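Local structure of tail spike protein gp49 (Pseudomonas phage LKA1, 4RU4) at residues A532-R537 and L593-G598; E172-A175 and V181-R184; I403-N408 and C420-Q425. The protein is the phage tailspike, an O-specific polysaccharide lyase that probably cleaves the surface polysaccharide of its Pseudomonas host during virus entry. All coordinates share one frame; numbering follows the deposited sequence.

In the fold
Met first from the N terminus, interaction 2 closes a tight beta hairpin, with five residues between 172-175 and 181-184, inside an Ig-like domain. Interaction 3 follows in the pectin lyase-like part, where the loop after strand 403-405 is closed as strand 420-425 packs back across the interior of the parallel beta-helix. Interaction 1 comes last and spans the longest loop, joining strand 529-535 to strand 590-600 in the second Ig-like domain. The three loops lie in series, neither nested nor crossed. The centres of interactions 2 and 3 lie about 37 Å apart, and those of interactions 1 and 2 about 62 Å apart. Interactions 2 and 3 both have residues touching the third subunit.

Interaction 1 of 3, residues A532-R537 and L593-G598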
ATOM      1  N   ALA B 532      41.645 -22.280  17.507  1.00  9.11           N
ATOM      2  CA  ALA B 532      41.584 -20.852  17.220  1.00 12.49           C
ATOM      3  C   ALA B 532      40.266 -20.300  17.747  1.00 14.07           C
ATOM      4  O   ALA B 532      39.203 -20.872  17.523  1.00 11.77           O
ATOM      5  CB  ALA B 532      41.701 -20.590  15.728  1.00 13.15           C
ATOM      6  N   PRO B 533      40.331 -19.176  18.450  1.00 15.95           N
ATOM      7  CA  PRO B 533      39.095 -18.669  19.036  1.00 18.04           C
ATOM      8  C   PRO B 533      38.308 -17.838  18.037  1.00 16.77           C
ATOM      9  O   PRO B 533      38.880 -17.222  17.130  1.00 15.75           O
ATOM     10  CB  PRO B 533      39.594 -17.819  20.212  1.00 19.08           C
ATOM     11  CG  PRO B 533      40.915 -17.296  19.744  1.00 18.49           C
ATOM     12  CD  PRO B 533      41.512 -18.388  18.853  1.00 17.73           C
ATOM     13  N   VAL B 534      36.989 -17.856  18.199  1.00 11.37           N
ATOM     14  CA  VAL B 534      36.073 -17.043  17.411  1.00 12.78           C
ATOM     15  C   VAL B 534      35.186 -16.289  18.396  1.00 10.31           C
ATOM     16  O   VAL B 534      34.739 -16.867  19.376  1.00  9.63           O
ATOM     17  CB  VAL B 534      35.214 -17.966  16.515  1.00 18.13           C
ATOM     18  CG1 VAL B 534      33.939 -17.301  16.091  1.00 21.72           C
ATOM     19  CG2 VAL B 534      36.042 -18.421  15.297  1.00 15.75           C
ATOM     20  N   THR B 535      34.967 -14.995  18.169  1.00  8.52           N
ATOM     21  CA  THR B 535      33.967 -14.252  18.929  1.00  7.51           C
ATOM     22  C   THR B 535      32.880 -13.872  17.927  1.00  9.98           C
ATOM     23  O   THR B 535      33.174 -13.225  16.936  1.00 10.21           O
ATOM     24  CB  THR B 535      34.567 -12.961  19.539  1.00 11.99           C
ATOM     25  OG1 THR B 535      35.650 -13.287  20.412  1.00 11.32           O
ATOM     26  CG2 THR B 535      33.512 -12.174  20.313  1.00 12.35           C
ATOM     27  N   PHE B 536      31.636 -14.272  18.180  1.00  7.23           N
ATOM     28  CA  PHE B 536      30.559 -14.033  17.221  1.00 11.29           C
ATOM     29  C   PHE B 536      30.282 -12.537  17.057  1.00 12.40           C
ATOM     30  O   PHE B 536      30.323 -11.770  18.038  1.00 10.77           O
ATOM     31  CB  PHE B 536      29.263 -14.700  17.677  1.00  6.25           C
ATOM     32  CG  PHE B 536      29.380 -16.190  17.943  1.00  8.50           C
ATOM     33  CD1 PHE B 536      30.179 -17.009  17.147  1.00  8.41           C
ATOM     34  CD2 PHE B 536      28.684 -16.765  19.004  1.00  8.15           C
ATOM     35  CE1 PHE B 536      30.260 -18.387  17.400  1.00  9.60           C
ATOM     36  CE2 PHE B 536      28.772 -18.122  19.264  1.00  6.41           C
ATOM     37  CZ  PHE B 536      29.564 -18.938  18.464  1.00  6.46           C
ATOM     38  N   ARG B 537      29.953 -12.144  15.826  1.00 10.41           N
ATOM     39  CA  ARG B 537      29.583 -10.767  15.540  1.00 10.26           C
ATOM     40  C   ARG B 537      28.397 -10.334  16.395  1.00 12.17           C
ATOM     41  O   ARG B 537      28.335  -9.185  16.815  1.00 11.88           O
ATOM     42  CB  ARG B 537      29.227 -10.612  14.071  1.00  8.95           C
ATOM     43  CG  ARG B 537      28.907  -9.159  13.643  1.00 11.75           C
ATOM     44  CD  ARG B 537      28.408  -9.133  12.161  1.00 10.35           C
ATOM     45  NE  ARG B 537      27.978  -7.781  11.778  1.00 12.66           N
ATOM     46  CZ  ARG B 537      28.816  -6.844  11.351  1.00 12.30           C
ATOM     47  NH1 ARG B 537      30.116  -7.117  11.229  1.00  7.20           N
ATOM     48  NH2 ARG B 537      28.359  -5.643  11.041  1.00 11.14           N
ATOM     49  N   LEU B 593      39.328 -23.986   8.825  1.00  9.23           N
ATOM     50  CA  LEU B 593      38.200 -24.390   9.649  1.00  9.27           C
ATOM     51  C   LEU B 593      36.979 -23.523   9.288  1.00  9.46           C
ATOM     52  O   LEU B 593      36.952 -22.324   9.561  1.00  6.84           O
ATOM     53  CB  LEU B 593      38.543 -24.311  11.152  1.00  8.52           C
ATOM     54  CG  LEU B 593      39.726 -25.211  11.562  1.00  8.79           C
ATOM     55  CD1 LEU B 593      39.846 -25.308  13.102  1.00  9.08           C
ATOM     56  CD2 LEU B 593      39.581 -26.602  10.935  1.00 11.18           C
ATOM     57  N   ASN B 594      36.015 -24.134   8.609  1.00  7.59           N
ATOM     58  CA  ASN B 594      34.787 -23.465   8.168  1.00  6.60           C
ATOM     59  C   ASN B 594      33.736 -23.627   9.266  1.00 10.23           C
ATOM     60  O   ASN B 594      33.273 -24.746   9.537  1.00 10.03           O
ATOM     61  CB  ASN B 594      34.237 -24.140   6.904  1.00  6.81           C
ATOM     62  CG  ASN B 594      35.089 -23.900   5.659  1.00  9.43           C
ATOM     63  OD1 ASN B 594      34.566 -23.486   4.629  1.00  8.12           O
ATOM     64  ND2 ASN B 594      36.405 -24.169   5.747  1.00  7.56           N
ATOM     65  N   TRP B 595      33.369 -22.534   9.921  1.00 12.06           N
ATOM     66  CA  TRP B 595      32.494 -22.640  11.093  1.00  8.79           C
ATOM     67  C   TRP B 595      31.240 -21.848  10.839  1.00  9.68           C
ATOM     68  O   TRP B 595      31.237 -20.889  10.036  1.00  6.23           O
ATOM     69  CB  TRP B 595      33.211 -22.099  12.353  1.00  7.77           C
ATOM     70  CG  TRP B 595      33.375 -20.590  12.297  1.00  6.59           C
ATOM     71  CD1 TRP B 595      34.415 -19.912  11.733  1.00  6.59           C
ATOM     72  CD2 TRP B 595      32.464 -19.593  12.790  1.00  6.44           C
ATOM     73  NE1 TRP B 595      34.220 -18.551  11.843  1.00  8.35           N
ATOM     74  CE2 TRP B 595      33.026 -18.325  12.482  1.00  8.39           C
ATOM     75  CE3 TRP B 595      31.222 -19.646  13.442  1.00  6.35           C
ATOM     76  CZ2 TRP B 595      32.405 -17.117  12.826  1.00  8.78           C
ATOM     77  CZ3 TRP B 595      30.593 -18.448  13.782  1.00  6.66           C
ATOM     78  CH2 TRP B 595      31.194 -17.190  13.467  1.00  8.54           C
ATOM     79  N   GLN B 596      30.158 -22.241  11.502  1.00  7.23           N
ATOM     80  CA  GLN B 596      28.958 -21.421  11.476  1.00  6.11           C
ATOM     81  C   GLN B 596      28.079 -21.711  12.685  1.00  6.92           C
ATOM     82  O   GLN B 596      28.213 -22.749  13.335  1.00  7.04           O
ATOM     83  CB  GLN B 596      28.184 -21.609  10.170  1.00  7.99           C
ATOM     84  CG  GLN B 596      27.535 -22.991   9.994  1.00  7.00           C
ATOM     85  CD  GLN B 596      27.148 -23.199   8.559  1.00  8.43           C
ATOM     86  OE1 GLN B 596      28.009 -23.329   7.694  1.00  8.81           O
ATOM     87  NE2 GLN B 596      25.854 -23.139   8.279  1.00  9.36           N
ATOM     88  N   ALA B 597      27.192 -20.775  12.990  1.00  6.36           N
ATOM     89  CA  ALA B 597      26.430 -20.815  14.232  1.00  8.68           C
ATOM     90  C   ALA B 597      25.048 -20.235  13.941  1.00  9.81           C
ATOM     91  O   ALA B 597      24.927 -19.273  13.166  1.00  8.44           O
ATOM     92  CB  ALA B 597      27.151 -19.959  15.328  1.00  6.10           C
ATOM     93  N   GLY B 598      24.009 -20.785  14.570  1.00  5.84           N
ATOM     94  CA  GLY B 598      22.677 -20.230  14.421  1.00  5.70           C
ATOM     95  C   GLY B 598      21.734 -20.947  15.370  1.00 12.61           C
ATOM     96  O   GLY B 598      22.163 -21.879  16.057  1.00 10.65           O
TER
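Val534 lies on the face of the Trp595 indole and Phe536 comes in beside it, so the indole is wedged between the strands and meets both. The alpha carbons of Val534 and Trp595 are 9.2 Å apart. The tight part is the valine on the ring: CG1 of Val534 stands 3.8 Å from the centroid of the six-membered ring of Trp595, 18° off its normal, a CH-pi contact, and comes nearest at Trp595 CZ2, 3.6 Å away. With chi1 of 158° this methyl points away from the valine's own N, while the other branch, CG2, reaches the pyrrole side at Trp595 NE1, 3.9 Å off. Phe536 meets the far end of the indole, its CE1 3.6 Å from Trp595 CZ3. The two ring planes are only 26° apart but slid so far that they barely overlap, with centroids 5.7 Å apart. Packing slackens beyond the phenyl, where the methyl of Ala597 sits over one face at 4.1 Å from Phe536 CE1. Pro533 and Thr535, by contrast, belong to the solvent side of their strand and leave the indole untouched. Leu575 of strand 572-578 adds to the apolar cluster around Val534 and Trp595, and Tyr540 meets the Phe536 ring. Two strands facing each other through apolar side chains, each hydrogen-bonded within a different sheet, are the hallmark of a beta sandwich, here the Ig-like domain.

Interaction 2 of 3, residues E172-A175 and V181-R184; sequences EVRA and VTIR. With EDO (1,2-ethanediol), chain H.
Glu172 and Arg184 form a salt bridge, Glu172 OE2 to Arg184 NH1 at 2.8 Å, with the carboxylate oxygen in the guanidinium plane but met on its anti side, the two groups turned 65° apart. The same oxygen accepts from O1 of an ethanediol, probably from the crystallisation liquor, and Glu172 OE1 is held by Tyr252 and by Lys287 of the third subunit. Backbone bonds follow: Arg184 N to Glu172 O at 2.9 Å, and Thr182 N to Ala175 O, also 2.9 Å. Thr182 O takes two donors, Arg174 N at 2.8 Å and, weakly, Ala175 N at 3.4 Å, a classic beta bulge. Bent at chi3 (85°), the Arg174 side chain lays a guanidinium face over Thr182 CB, 3.3 Å from Arg174 NH2, while NH1 gives a weak hydrogen bond to Ile183 O. A water joins Arg174 O to Arg184 NH2. On the apolar side, Val173 CG1 meets Val181 CG1 at 3.8 Å, with Phe148 against Val173 and Pro140 against Val181. In the third subunit Tyr289 makes a cation-pi contact with Arg184, and Asp321 a salt bridge with Arg174 NE; with Lys287 there beside Glu172, the hairpin's charges are probably largely balanced across the subunit boundary.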
ATOM      1  N   GLU B 172     -25.035  -5.322   9.381  1.00  9.21           N
ATOM      2  CA  GLU B 172     -25.753  -4.789   8.221  1.00  7.42           C
ATOM      3  C   GLU B 172     -26.660  -5.910   7.691  1.00  8.76           C
ATOM      4  O   GLU B 172     -26.183  -6.998   7.364  1.00 10.07           O
ATOM      5  CB  GLU B 172     -24.758  -4.305   7.163  1.00  7.43           C
ATOM      6  CG  GLU B 172     -25.403  -3.571   5.986  1.00  7.12           C
ATOM      7  CD  GLU B 172     -24.387  -3.057   4.957  1.00 12.98           C
ATOM      8  OE1 GLU B 172     -23.200  -2.758   5.308  1.00  9.96           O
ATOM      9  OE2 GLU B 172     -24.799  -2.954   3.779  1.00 12.26           O
ATOM     10  N   VAL B 173     -27.961  -5.649   7.642  1.00  7.84           N
ATOM     11  CA  VAL B 173     -28.942  -6.701   7.326  1.00 10.72           C
ATOM     12  C   VAL B 173     -28.829  -7.213   5.880  1.00 12.02           C
ATOM     13  O   VAL B 173     -28.796  -6.426   4.921  1.00 11.25           O
ATOM     14  CB  VAL B 173     -30.409  -6.228   7.666  1.00  7.26           C
ATOM     15  CG1 VAL B 173     -31.455  -7.301   7.291  1.00  8.27           C
ATOM     16  CG2 VAL B 173     -30.531  -5.887   9.166  1.00  7.33           C
ATOM     17  N   ARG B 174     -28.758  -8.536   5.734  1.00 10.85           N
ATOM     18  CA  ARG B 174     -28.805  -9.160   4.431  1.00 10.15           C
ATOM     19  C   ARG B 174     -30.232  -9.512   4.030  1.00 13.06           C
ATOM     20  O   ARG B 174     -30.666  -9.190   2.925  1.00 15.27           O
ATOM     21  CB  ARG B 174     -27.972 -10.447   4.412  1.00 10.42           C
ATOM     22  CG  ARG B 174     -27.814 -10.998   3.014  1.00 13.91           C
ATOM     23  CD  ARG B 174     -26.837 -12.164   2.990  1.00 15.75           C
ATOM     24  NE  ARG B 174     -27.474 -13.424   3.326  1.00 15.59           N
ATOM     25  CZ  ARG B 174     -27.053 -14.262   4.270  1.00 17.61           C
ATOM     26  NH1 ARG B 174     -25.979 -13.981   5.025  1.00 18.84           N
ATOM     27  NH2 ARG B 174     -27.723 -15.394   4.463  1.00 12.69           N
ATOM     28  N   ALA B 175     -30.940 -10.223   4.906  1.00 12.61           N
ATOM     29  CA  ALA B 175     -32.326 -10.587   4.631  1.00 15.02           C
ATOM     30  C   ALA B 175     -33.028 -10.883   5.945  1.00 15.80           C
ATOM     31  O   ALA B 175     -32.388 -11.085   6.968  1.00  9.70           O
ATOM     32  CB  ALA B 175     -32.407 -11.796   3.695  1.00 15.41           C
ATOM     33  N   VAL B 181     -32.797 -12.940  11.160  1.00 13.80           N
ATOM     34  CA  VAL B 181     -32.137 -11.905  10.375  1.00 11.69           C
ATOM     35  C   VAL B 181     -30.711 -12.343   9.990  1.00 13.32           C
ATOM     36  O   VAL B 181     -29.857 -12.623  10.845  1.00 11.75           O
ATOM     37  CB  VAL B 181     -32.113 -10.587  11.163  1.00  9.83           C
ATOM     38  CG1 VAL B 181     -31.292  -9.520  10.430  1.00  7.84           C
ATOM     39  CG2 VAL B 181     -33.544 -10.115  11.424  1.00 12.76           C
ATOM     40  N   THR B 182     -30.452 -12.433   8.696  1.00 13.59           N
ATOM     41  CA  THR B 182     -29.110 -12.775   8.262  1.00  9.17           C
ATOM     42  C   THR B 182     -28.356 -11.470   7.992  1.00  9.11           C
ATOM     43  O   THR B 182     -28.963 -10.442   7.706  1.00 10.74           O
ATOM     44  CB  THR B 182     -29.094 -13.708   7.011  1.00 12.55           C
ATOM     45  OG1 THR B 182     -29.880 -13.140   5.947  1.00 10.58           O
ATOM     46  CG2 THR B 182     -29.646 -15.120   7.359  1.00 13.85           C
ATOM     47  N   ILE B 183     -27.035 -11.507   8.087  1.00  7.07           N
ATOM     48  CA  ILE B 183     -26.265 -10.266   8.009  1.00 10.19           C
ATOM     49  C   ILE B 183     -25.175 -10.395   6.961  1.00  8.05           C
ATOM     50  O   ILE B 183     -24.836 -11.520   6.531  1.00  7.57           O
ATOM     51  CB  ILE B 183     -25.666  -9.895   9.381  1.00 10.99           C
ATOM     52  CG1 ILE B 183     -24.684 -10.985   9.861  1.00 11.15           C
ATOM     53  CG2 ILE B 183     -26.799  -9.644  10.393  1.00  7.20           C
ATOM     54  CD1 ILE B 183     -24.207 -10.823  11.302  1.00  8.70           C
ATOM     55  N   ARG B 184     -24.639  -9.255   6.537  1.00  6.56           N
ATOM     56  CA  ARG B 184     -23.746  -9.230   5.389  1.00  6.16           C
ATOM     57  C   ARG B 184     -22.261  -9.568   5.654  1.00  9.52           C
ATOM     58  O   ARG B 184     -21.542  -9.894   4.716  1.00 10.85           O
ATOM     59  CB  ARG B 184     -23.886  -7.895   4.642  1.00  8.71           C
ATOM     60  CG  ARG B 184     -25.273  -7.713   4.029  1.00  9.99           C
ATOM     61  CD  ARG B 184     -25.464  -6.345   3.372  1.00  8.89           C
ATOM     62  NE  ARG B 184     -26.655  -6.417   2.516  1.00 11.77           N
ATOM     63  CZ  ARG B 184     -27.223  -5.357   1.954  1.00 11.86           C
ATOM     64  NH1 ARG B 184     -26.708  -4.167   2.165  1.00 10.51           N
ATOM     65  NH2 ARG B 184     -28.287  -5.483   1.177  1.00 10.27           N
TER
HETATM   66  C1  EDO H 802     -23.520  -1.839   0.890  1.00 13.18           C
HETATM   67  O1  EDO H 802     -22.740  -2.309   1.996  1.00 10.21           O
HETATM   68  C2  EDO H 802     -22.981  -0.504   0.405  1.00 13.49           C
HETATM   69  O2  EDO H 802     -23.282   0.479   1.415  1.00 17.43           O
HETATM   70  O   HOH W   1     -28.878  -8.266   1.030  1.00 13.35           O
HETATM   71  O   HOH W   2     -30.966 -15.101   4.128  1.00 32.00           O

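Interaction 3 of 3, residues I403-N408 and C420-Q425; sequences IDVGGN and CNFLIQ
This is apolar packing across the interior of the parallel beta-helix: strand 403-405 and strand 420-425 belong to different sheets and face each other with the alpha carbons of Val405 and Phe422 9.1 Å apart, so that only side chains bridge the gap. Val405 and Phe422 make the larger share. Reaching in from the two walls, they meet with both valine methyls against the phenyl ring. CG2 of Val405 lies over one face, 4.1 Å from the Phe422 centroid and 14° off the ring normal, a CH-pi contact. CG1 of Val405, set anti to its backbone N (chi1 -169°), touches the far end of the ring at Phe422 CZ, 3.5 Å away. Further along, Ile403 and Ile424 pass alongside one another, pointing opposite ways, the terminal methyl CD1 of Ile403 resting 3.9 Å from Ile424 CG1.

Inward-pointing residues of this kind, alternating with Asp404 and Leu423 on the other side of their strands, fill the core of the pectin lyase-like fold, in which successive coils stack their strands in parallel. Strand 403-405 hydrogen-bonds through its backbone to strands 372-377 and 439-446, and strand 420-425 pairs with strands 380-385 and 452-463. Side chains from neighbouring coils thicken the core: the Phe382 ring meets that of Phe422 with the planes not far from parallel, Trp351 meets the same ring more steeply, and Leu441 touches both isoleucines. Where strand 403-405 ends, the chain turns through Gly406, at positive phi, and Gly407 in an Asx motif: Asp404 OD2 accepts from Gly407 N at 3.1 Å, on the syn side of the carboxylate. Asp404 OD1 takes Gly401 N and, weakly, Gly407 N, so both oxygens are held and the carboxylate's rotation is restrained. On the outer side of strand 420-425, Gln425 OE1 accepts from Gly427 N of the third subunit.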
ATOM      1  N   ILE B 403      10.637   0.459  19.305  1.00  5.85           N
ATOM      2  CA  ILE B 403       9.309  -0.115  19.241  1.00  9.12           C
ATOM      3  C   ILE B 403       9.054  -0.698  20.620  1.00 10.97           C
ATOM      4  O   ILE B 403       9.810  -1.569  21.091  1.00  8.30           O
ATOM      5  CB  ILE B 403       9.233  -1.228  18.197  1.00  6.37           C
ATOM      6  CG1 ILE B 403       9.590  -0.658  16.820  1.00  6.69           C
ATOM      7  CG2 ILE B 403       7.817  -1.890  18.208  1.00  5.72           C
ATOM      8  CD1 ILE B 403       9.939  -1.726  15.813  1.00 10.27           C
ATOM      9  N   ASP B 404       8.031  -0.194  21.307  1.00  9.05           N
ATOM     10  CA  ASP B 404       7.895  -0.502  22.720  1.00  8.34           C
ATOM     11  C   ASP B 404       6.603  -1.225  23.061  1.00  9.78           C
ATOM     12  O   ASP B 404       5.521  -0.788  22.639  1.00  8.13           O
ATOM     13  CB  ASP B 404       7.982   0.792  23.553  1.00  8.66           C
ATOM     14  CG  ASP B 404       8.085   0.504  25.055  1.00 10.01           C
ATOM     15  OD1 ASP B 404       9.127  -0.042  25.470  1.00 10.37           O
ATOM     16  OD2 ASP B 404       7.129   0.803  25.813  1.00 11.14           O
ATOM     17  N   VAL B 405       6.709  -2.311  23.837  1.00  7.77           N
ATOM     18  CA  VAL B 405       5.529  -3.028  24.326  1.00  8.07           C
ATOM     19  C   VAL B 405       5.601  -3.141  25.857  1.00  7.73           C
ATOM     20  O   VAL B 405       6.012  -4.171  26.409  1.00  8.96           O
ATOM     21  CB  VAL B 405       5.378  -4.440  23.676  1.00  9.34           C
ATOM     22  CG1 VAL B 405       4.015  -5.014  24.013  1.00 12.72           C
ATOM     23  CG2 VAL B 405       5.584  -4.350  22.158  1.00  8.59           C
ATOM     24  N   GLY B 406       5.219  -2.066  26.549  1.00 10.08           N
ATOM     25  CA  GLY B 406       5.235  -2.069  28.004  1.00 12.30           C
ATOM     26  C   GLY B 406       6.598  -1.948  28.672  1.00 10.86           C
ATOM     27  O   GLY B 406       6.763  -2.380  29.808  1.00  7.96           O
ATOM     28  N   GLY B 407       7.554  -1.324  27.988  1.00  8.79           N
ATOM     29  CA  GLY B 407       8.883  -1.144  28.540  1.00 10.39           C
ATOM     30  C   GLY B 407       8.859  -0.459  29.897  1.00 11.62           C
ATOM     31  O   GLY B 407       9.542  -0.884  30.823  1.00 10.33           O
ATOM     32  N   ASN B 408       8.060   0.594  30.014  1.00  9.82           N
ATOM     33  CA  ASN B 408       7.968   1.328  31.254  1.00 12.37           C
ATOM     34  C   ASN B 408       6.506   1.628  31.589  1.00 10.25           C
ATOM     35  O   ASN B 408       6.221   2.615  32.243  1.00 13.77           O
ATOM     36  CB  ASN B 408       8.780   2.632  31.158  1.00 13.47           C
ATOM     37  CG  ASN B 408       9.145   3.213  32.527  1.00 17.50           C
ATOM     38  OD1 ASN B 408       9.389   2.489  33.481  1.00 20.26           O
ATOM     39  ND2 ASN B 408       9.177   4.535  32.616  1.00 26.27           N
ATOM     40  N   CYS B 420      -0.602 -12.915  21.993  1.00  9.70           N
ATOM     41  CA  CYS B 420      -0.157 -11.725  21.246  1.00  7.47           C
ATOM     42  C   CYS B 420       0.900 -12.086  20.227  1.00  9.92           C
ATOM     43  O   CYS B 420       1.826 -12.814  20.549  1.00  7.63           O
ATOM     44  CB  CYS B 420       0.483 -10.714  22.201  1.00  8.57           C
ATOM     45  SG  CYS B 420      -0.625 -10.091  23.463  1.00 10.70           S
ATOM     46  N   ASN B 421       0.783 -11.545  19.011  1.00  6.03           N
ATOM     47  CA  ASN B 421       1.838 -11.706  18.007  1.00  8.20           C
ATOM     48  C   ASN B 421       2.312 -10.313  17.592  1.00  8.08           C
ATOM     49  O   ASN B 421       1.524  -9.519  17.099  1.00 11.67           O
ATOM     50  CB  ASN B 421       1.279 -12.426  16.778  1.00  8.87           C
ATOM     51  CG  ASN B 421       0.571 -13.687  17.135  1.00 10.63           C
ATOM     52  OD1 ASN B 421       1.115 -14.527  17.841  1.00  7.78           O
ATOM     53  ND2 ASN B 421      -0.655 -13.831  16.670  1.00 13.29           N
ATOM     54  N   PHE B 422       3.576  -9.997  17.834  1.00  5.78           N
ATOM     55  CA  PHE B 422       4.104  -8.710  17.409  1.00  6.44           C
ATOM     56  C   PHE B 422       5.002  -8.942  16.214  1.00  6.32           C
ATOM     57  O   PHE B 422       6.012  -9.664  16.314  1.00  7.38           O
ATOM     58  CB  PHE B 422       4.871  -8.049  18.570  1.00  8.08           C
ATOM     59  CG  PHE B 422       3.978  -7.666  19.703  1.00 10.39           C
ATOM     60  CD1 PHE B 422       3.195  -6.522  19.607  1.00 11.60           C
ATOM     61  CD2 PHE B 422       3.840  -8.479  20.822  1.00  6.09           C
ATOM     62  CE1 PHE B 422       2.328  -6.182  20.617  1.00  6.09           C
ATOM     63  CE2 PHE B 422       2.992  -8.106  21.851  1.00  6.96           C
ATOM     64  CZ  PHE B 422       2.228  -6.969  21.732  1.00  6.23           C
ATOM     65  N   LEU B 423       4.621  -8.351  15.084  1.00  5.45           N
ATOM     66  CA  LEU B 423       5.286  -8.635  13.805  1.00  5.57           C
ATOM     67  C   LEU B 423       5.901  -7.391  13.226  1.00  6.50           C
ATOM     68  O   LEU B 423       5.190  -6.399  13.021  1.00  6.99           O
ATOM     69  CB  LEU B 423       4.268  -9.154  12.770  1.00  5.61           C
ATOM     70  CG  LEU B 423       3.310 -10.244  13.265  1.00  8.61           C
ATOM     71  CD1 LEU B 423       2.300 -10.637  12.200  1.00  6.99           C
ATOM     72  CD2 LEU B 423       4.064 -11.471  13.795  1.00  6.65           C
ATOM     73  N   ILE B 424       7.188  -7.456  12.893  1.00  5.17           N
ATOM     74  CA  ILE B 424       7.848  -6.356  12.209  1.00  7.01           C
ATOM     75  C   ILE B 424       8.371  -6.962  10.930  1.00  8.55           C
ATOM     76  O   ILE B 424       9.228  -7.859  10.957  1.00  8.94           O
ATOM     77  CB  ILE B 424       9.004  -5.731  13.024  1.00 10.58           C
ATOM     78  CG1 ILE B 424       8.492  -5.003  14.270  1.00 10.31           C
ATOM     79  CG2 ILE B 424       9.786  -4.730  12.159  1.00 10.97           C
ATOM     80  CD1 ILE B 424       8.173  -5.938  15.433  1.00 17.20           C
ATOM     81  N   GLN B 425       7.815  -6.523   9.806  1.00  6.28           N
ATOM     82  CA  GLN B 425       8.131  -7.153   8.529  1.00  4.93           C
ATOM     83  C   GLN B 425       8.655  -6.143   7.521  1.00  7.47           C
ATOM     84  O   GLN B 425       7.928  -5.264   7.039  1.00  7.51           O
ATOM     85  CB  GLN B 425       6.930  -7.894   7.939  1.00  5.15           C
ATOM     86  CG  GLN B 425       6.332  -8.988   8.850  1.00  5.61           C
ATOM     87  CD  GLN B 425       5.220  -9.762   8.140  1.00  9.23           C
ATOM     88  OE1 GLN B 425       4.794  -9.371   7.057  1.00 10.28           O
ATOM     89  NE2 GLN B 425       4.748 -10.850   8.743  1.00  6.13           N
TER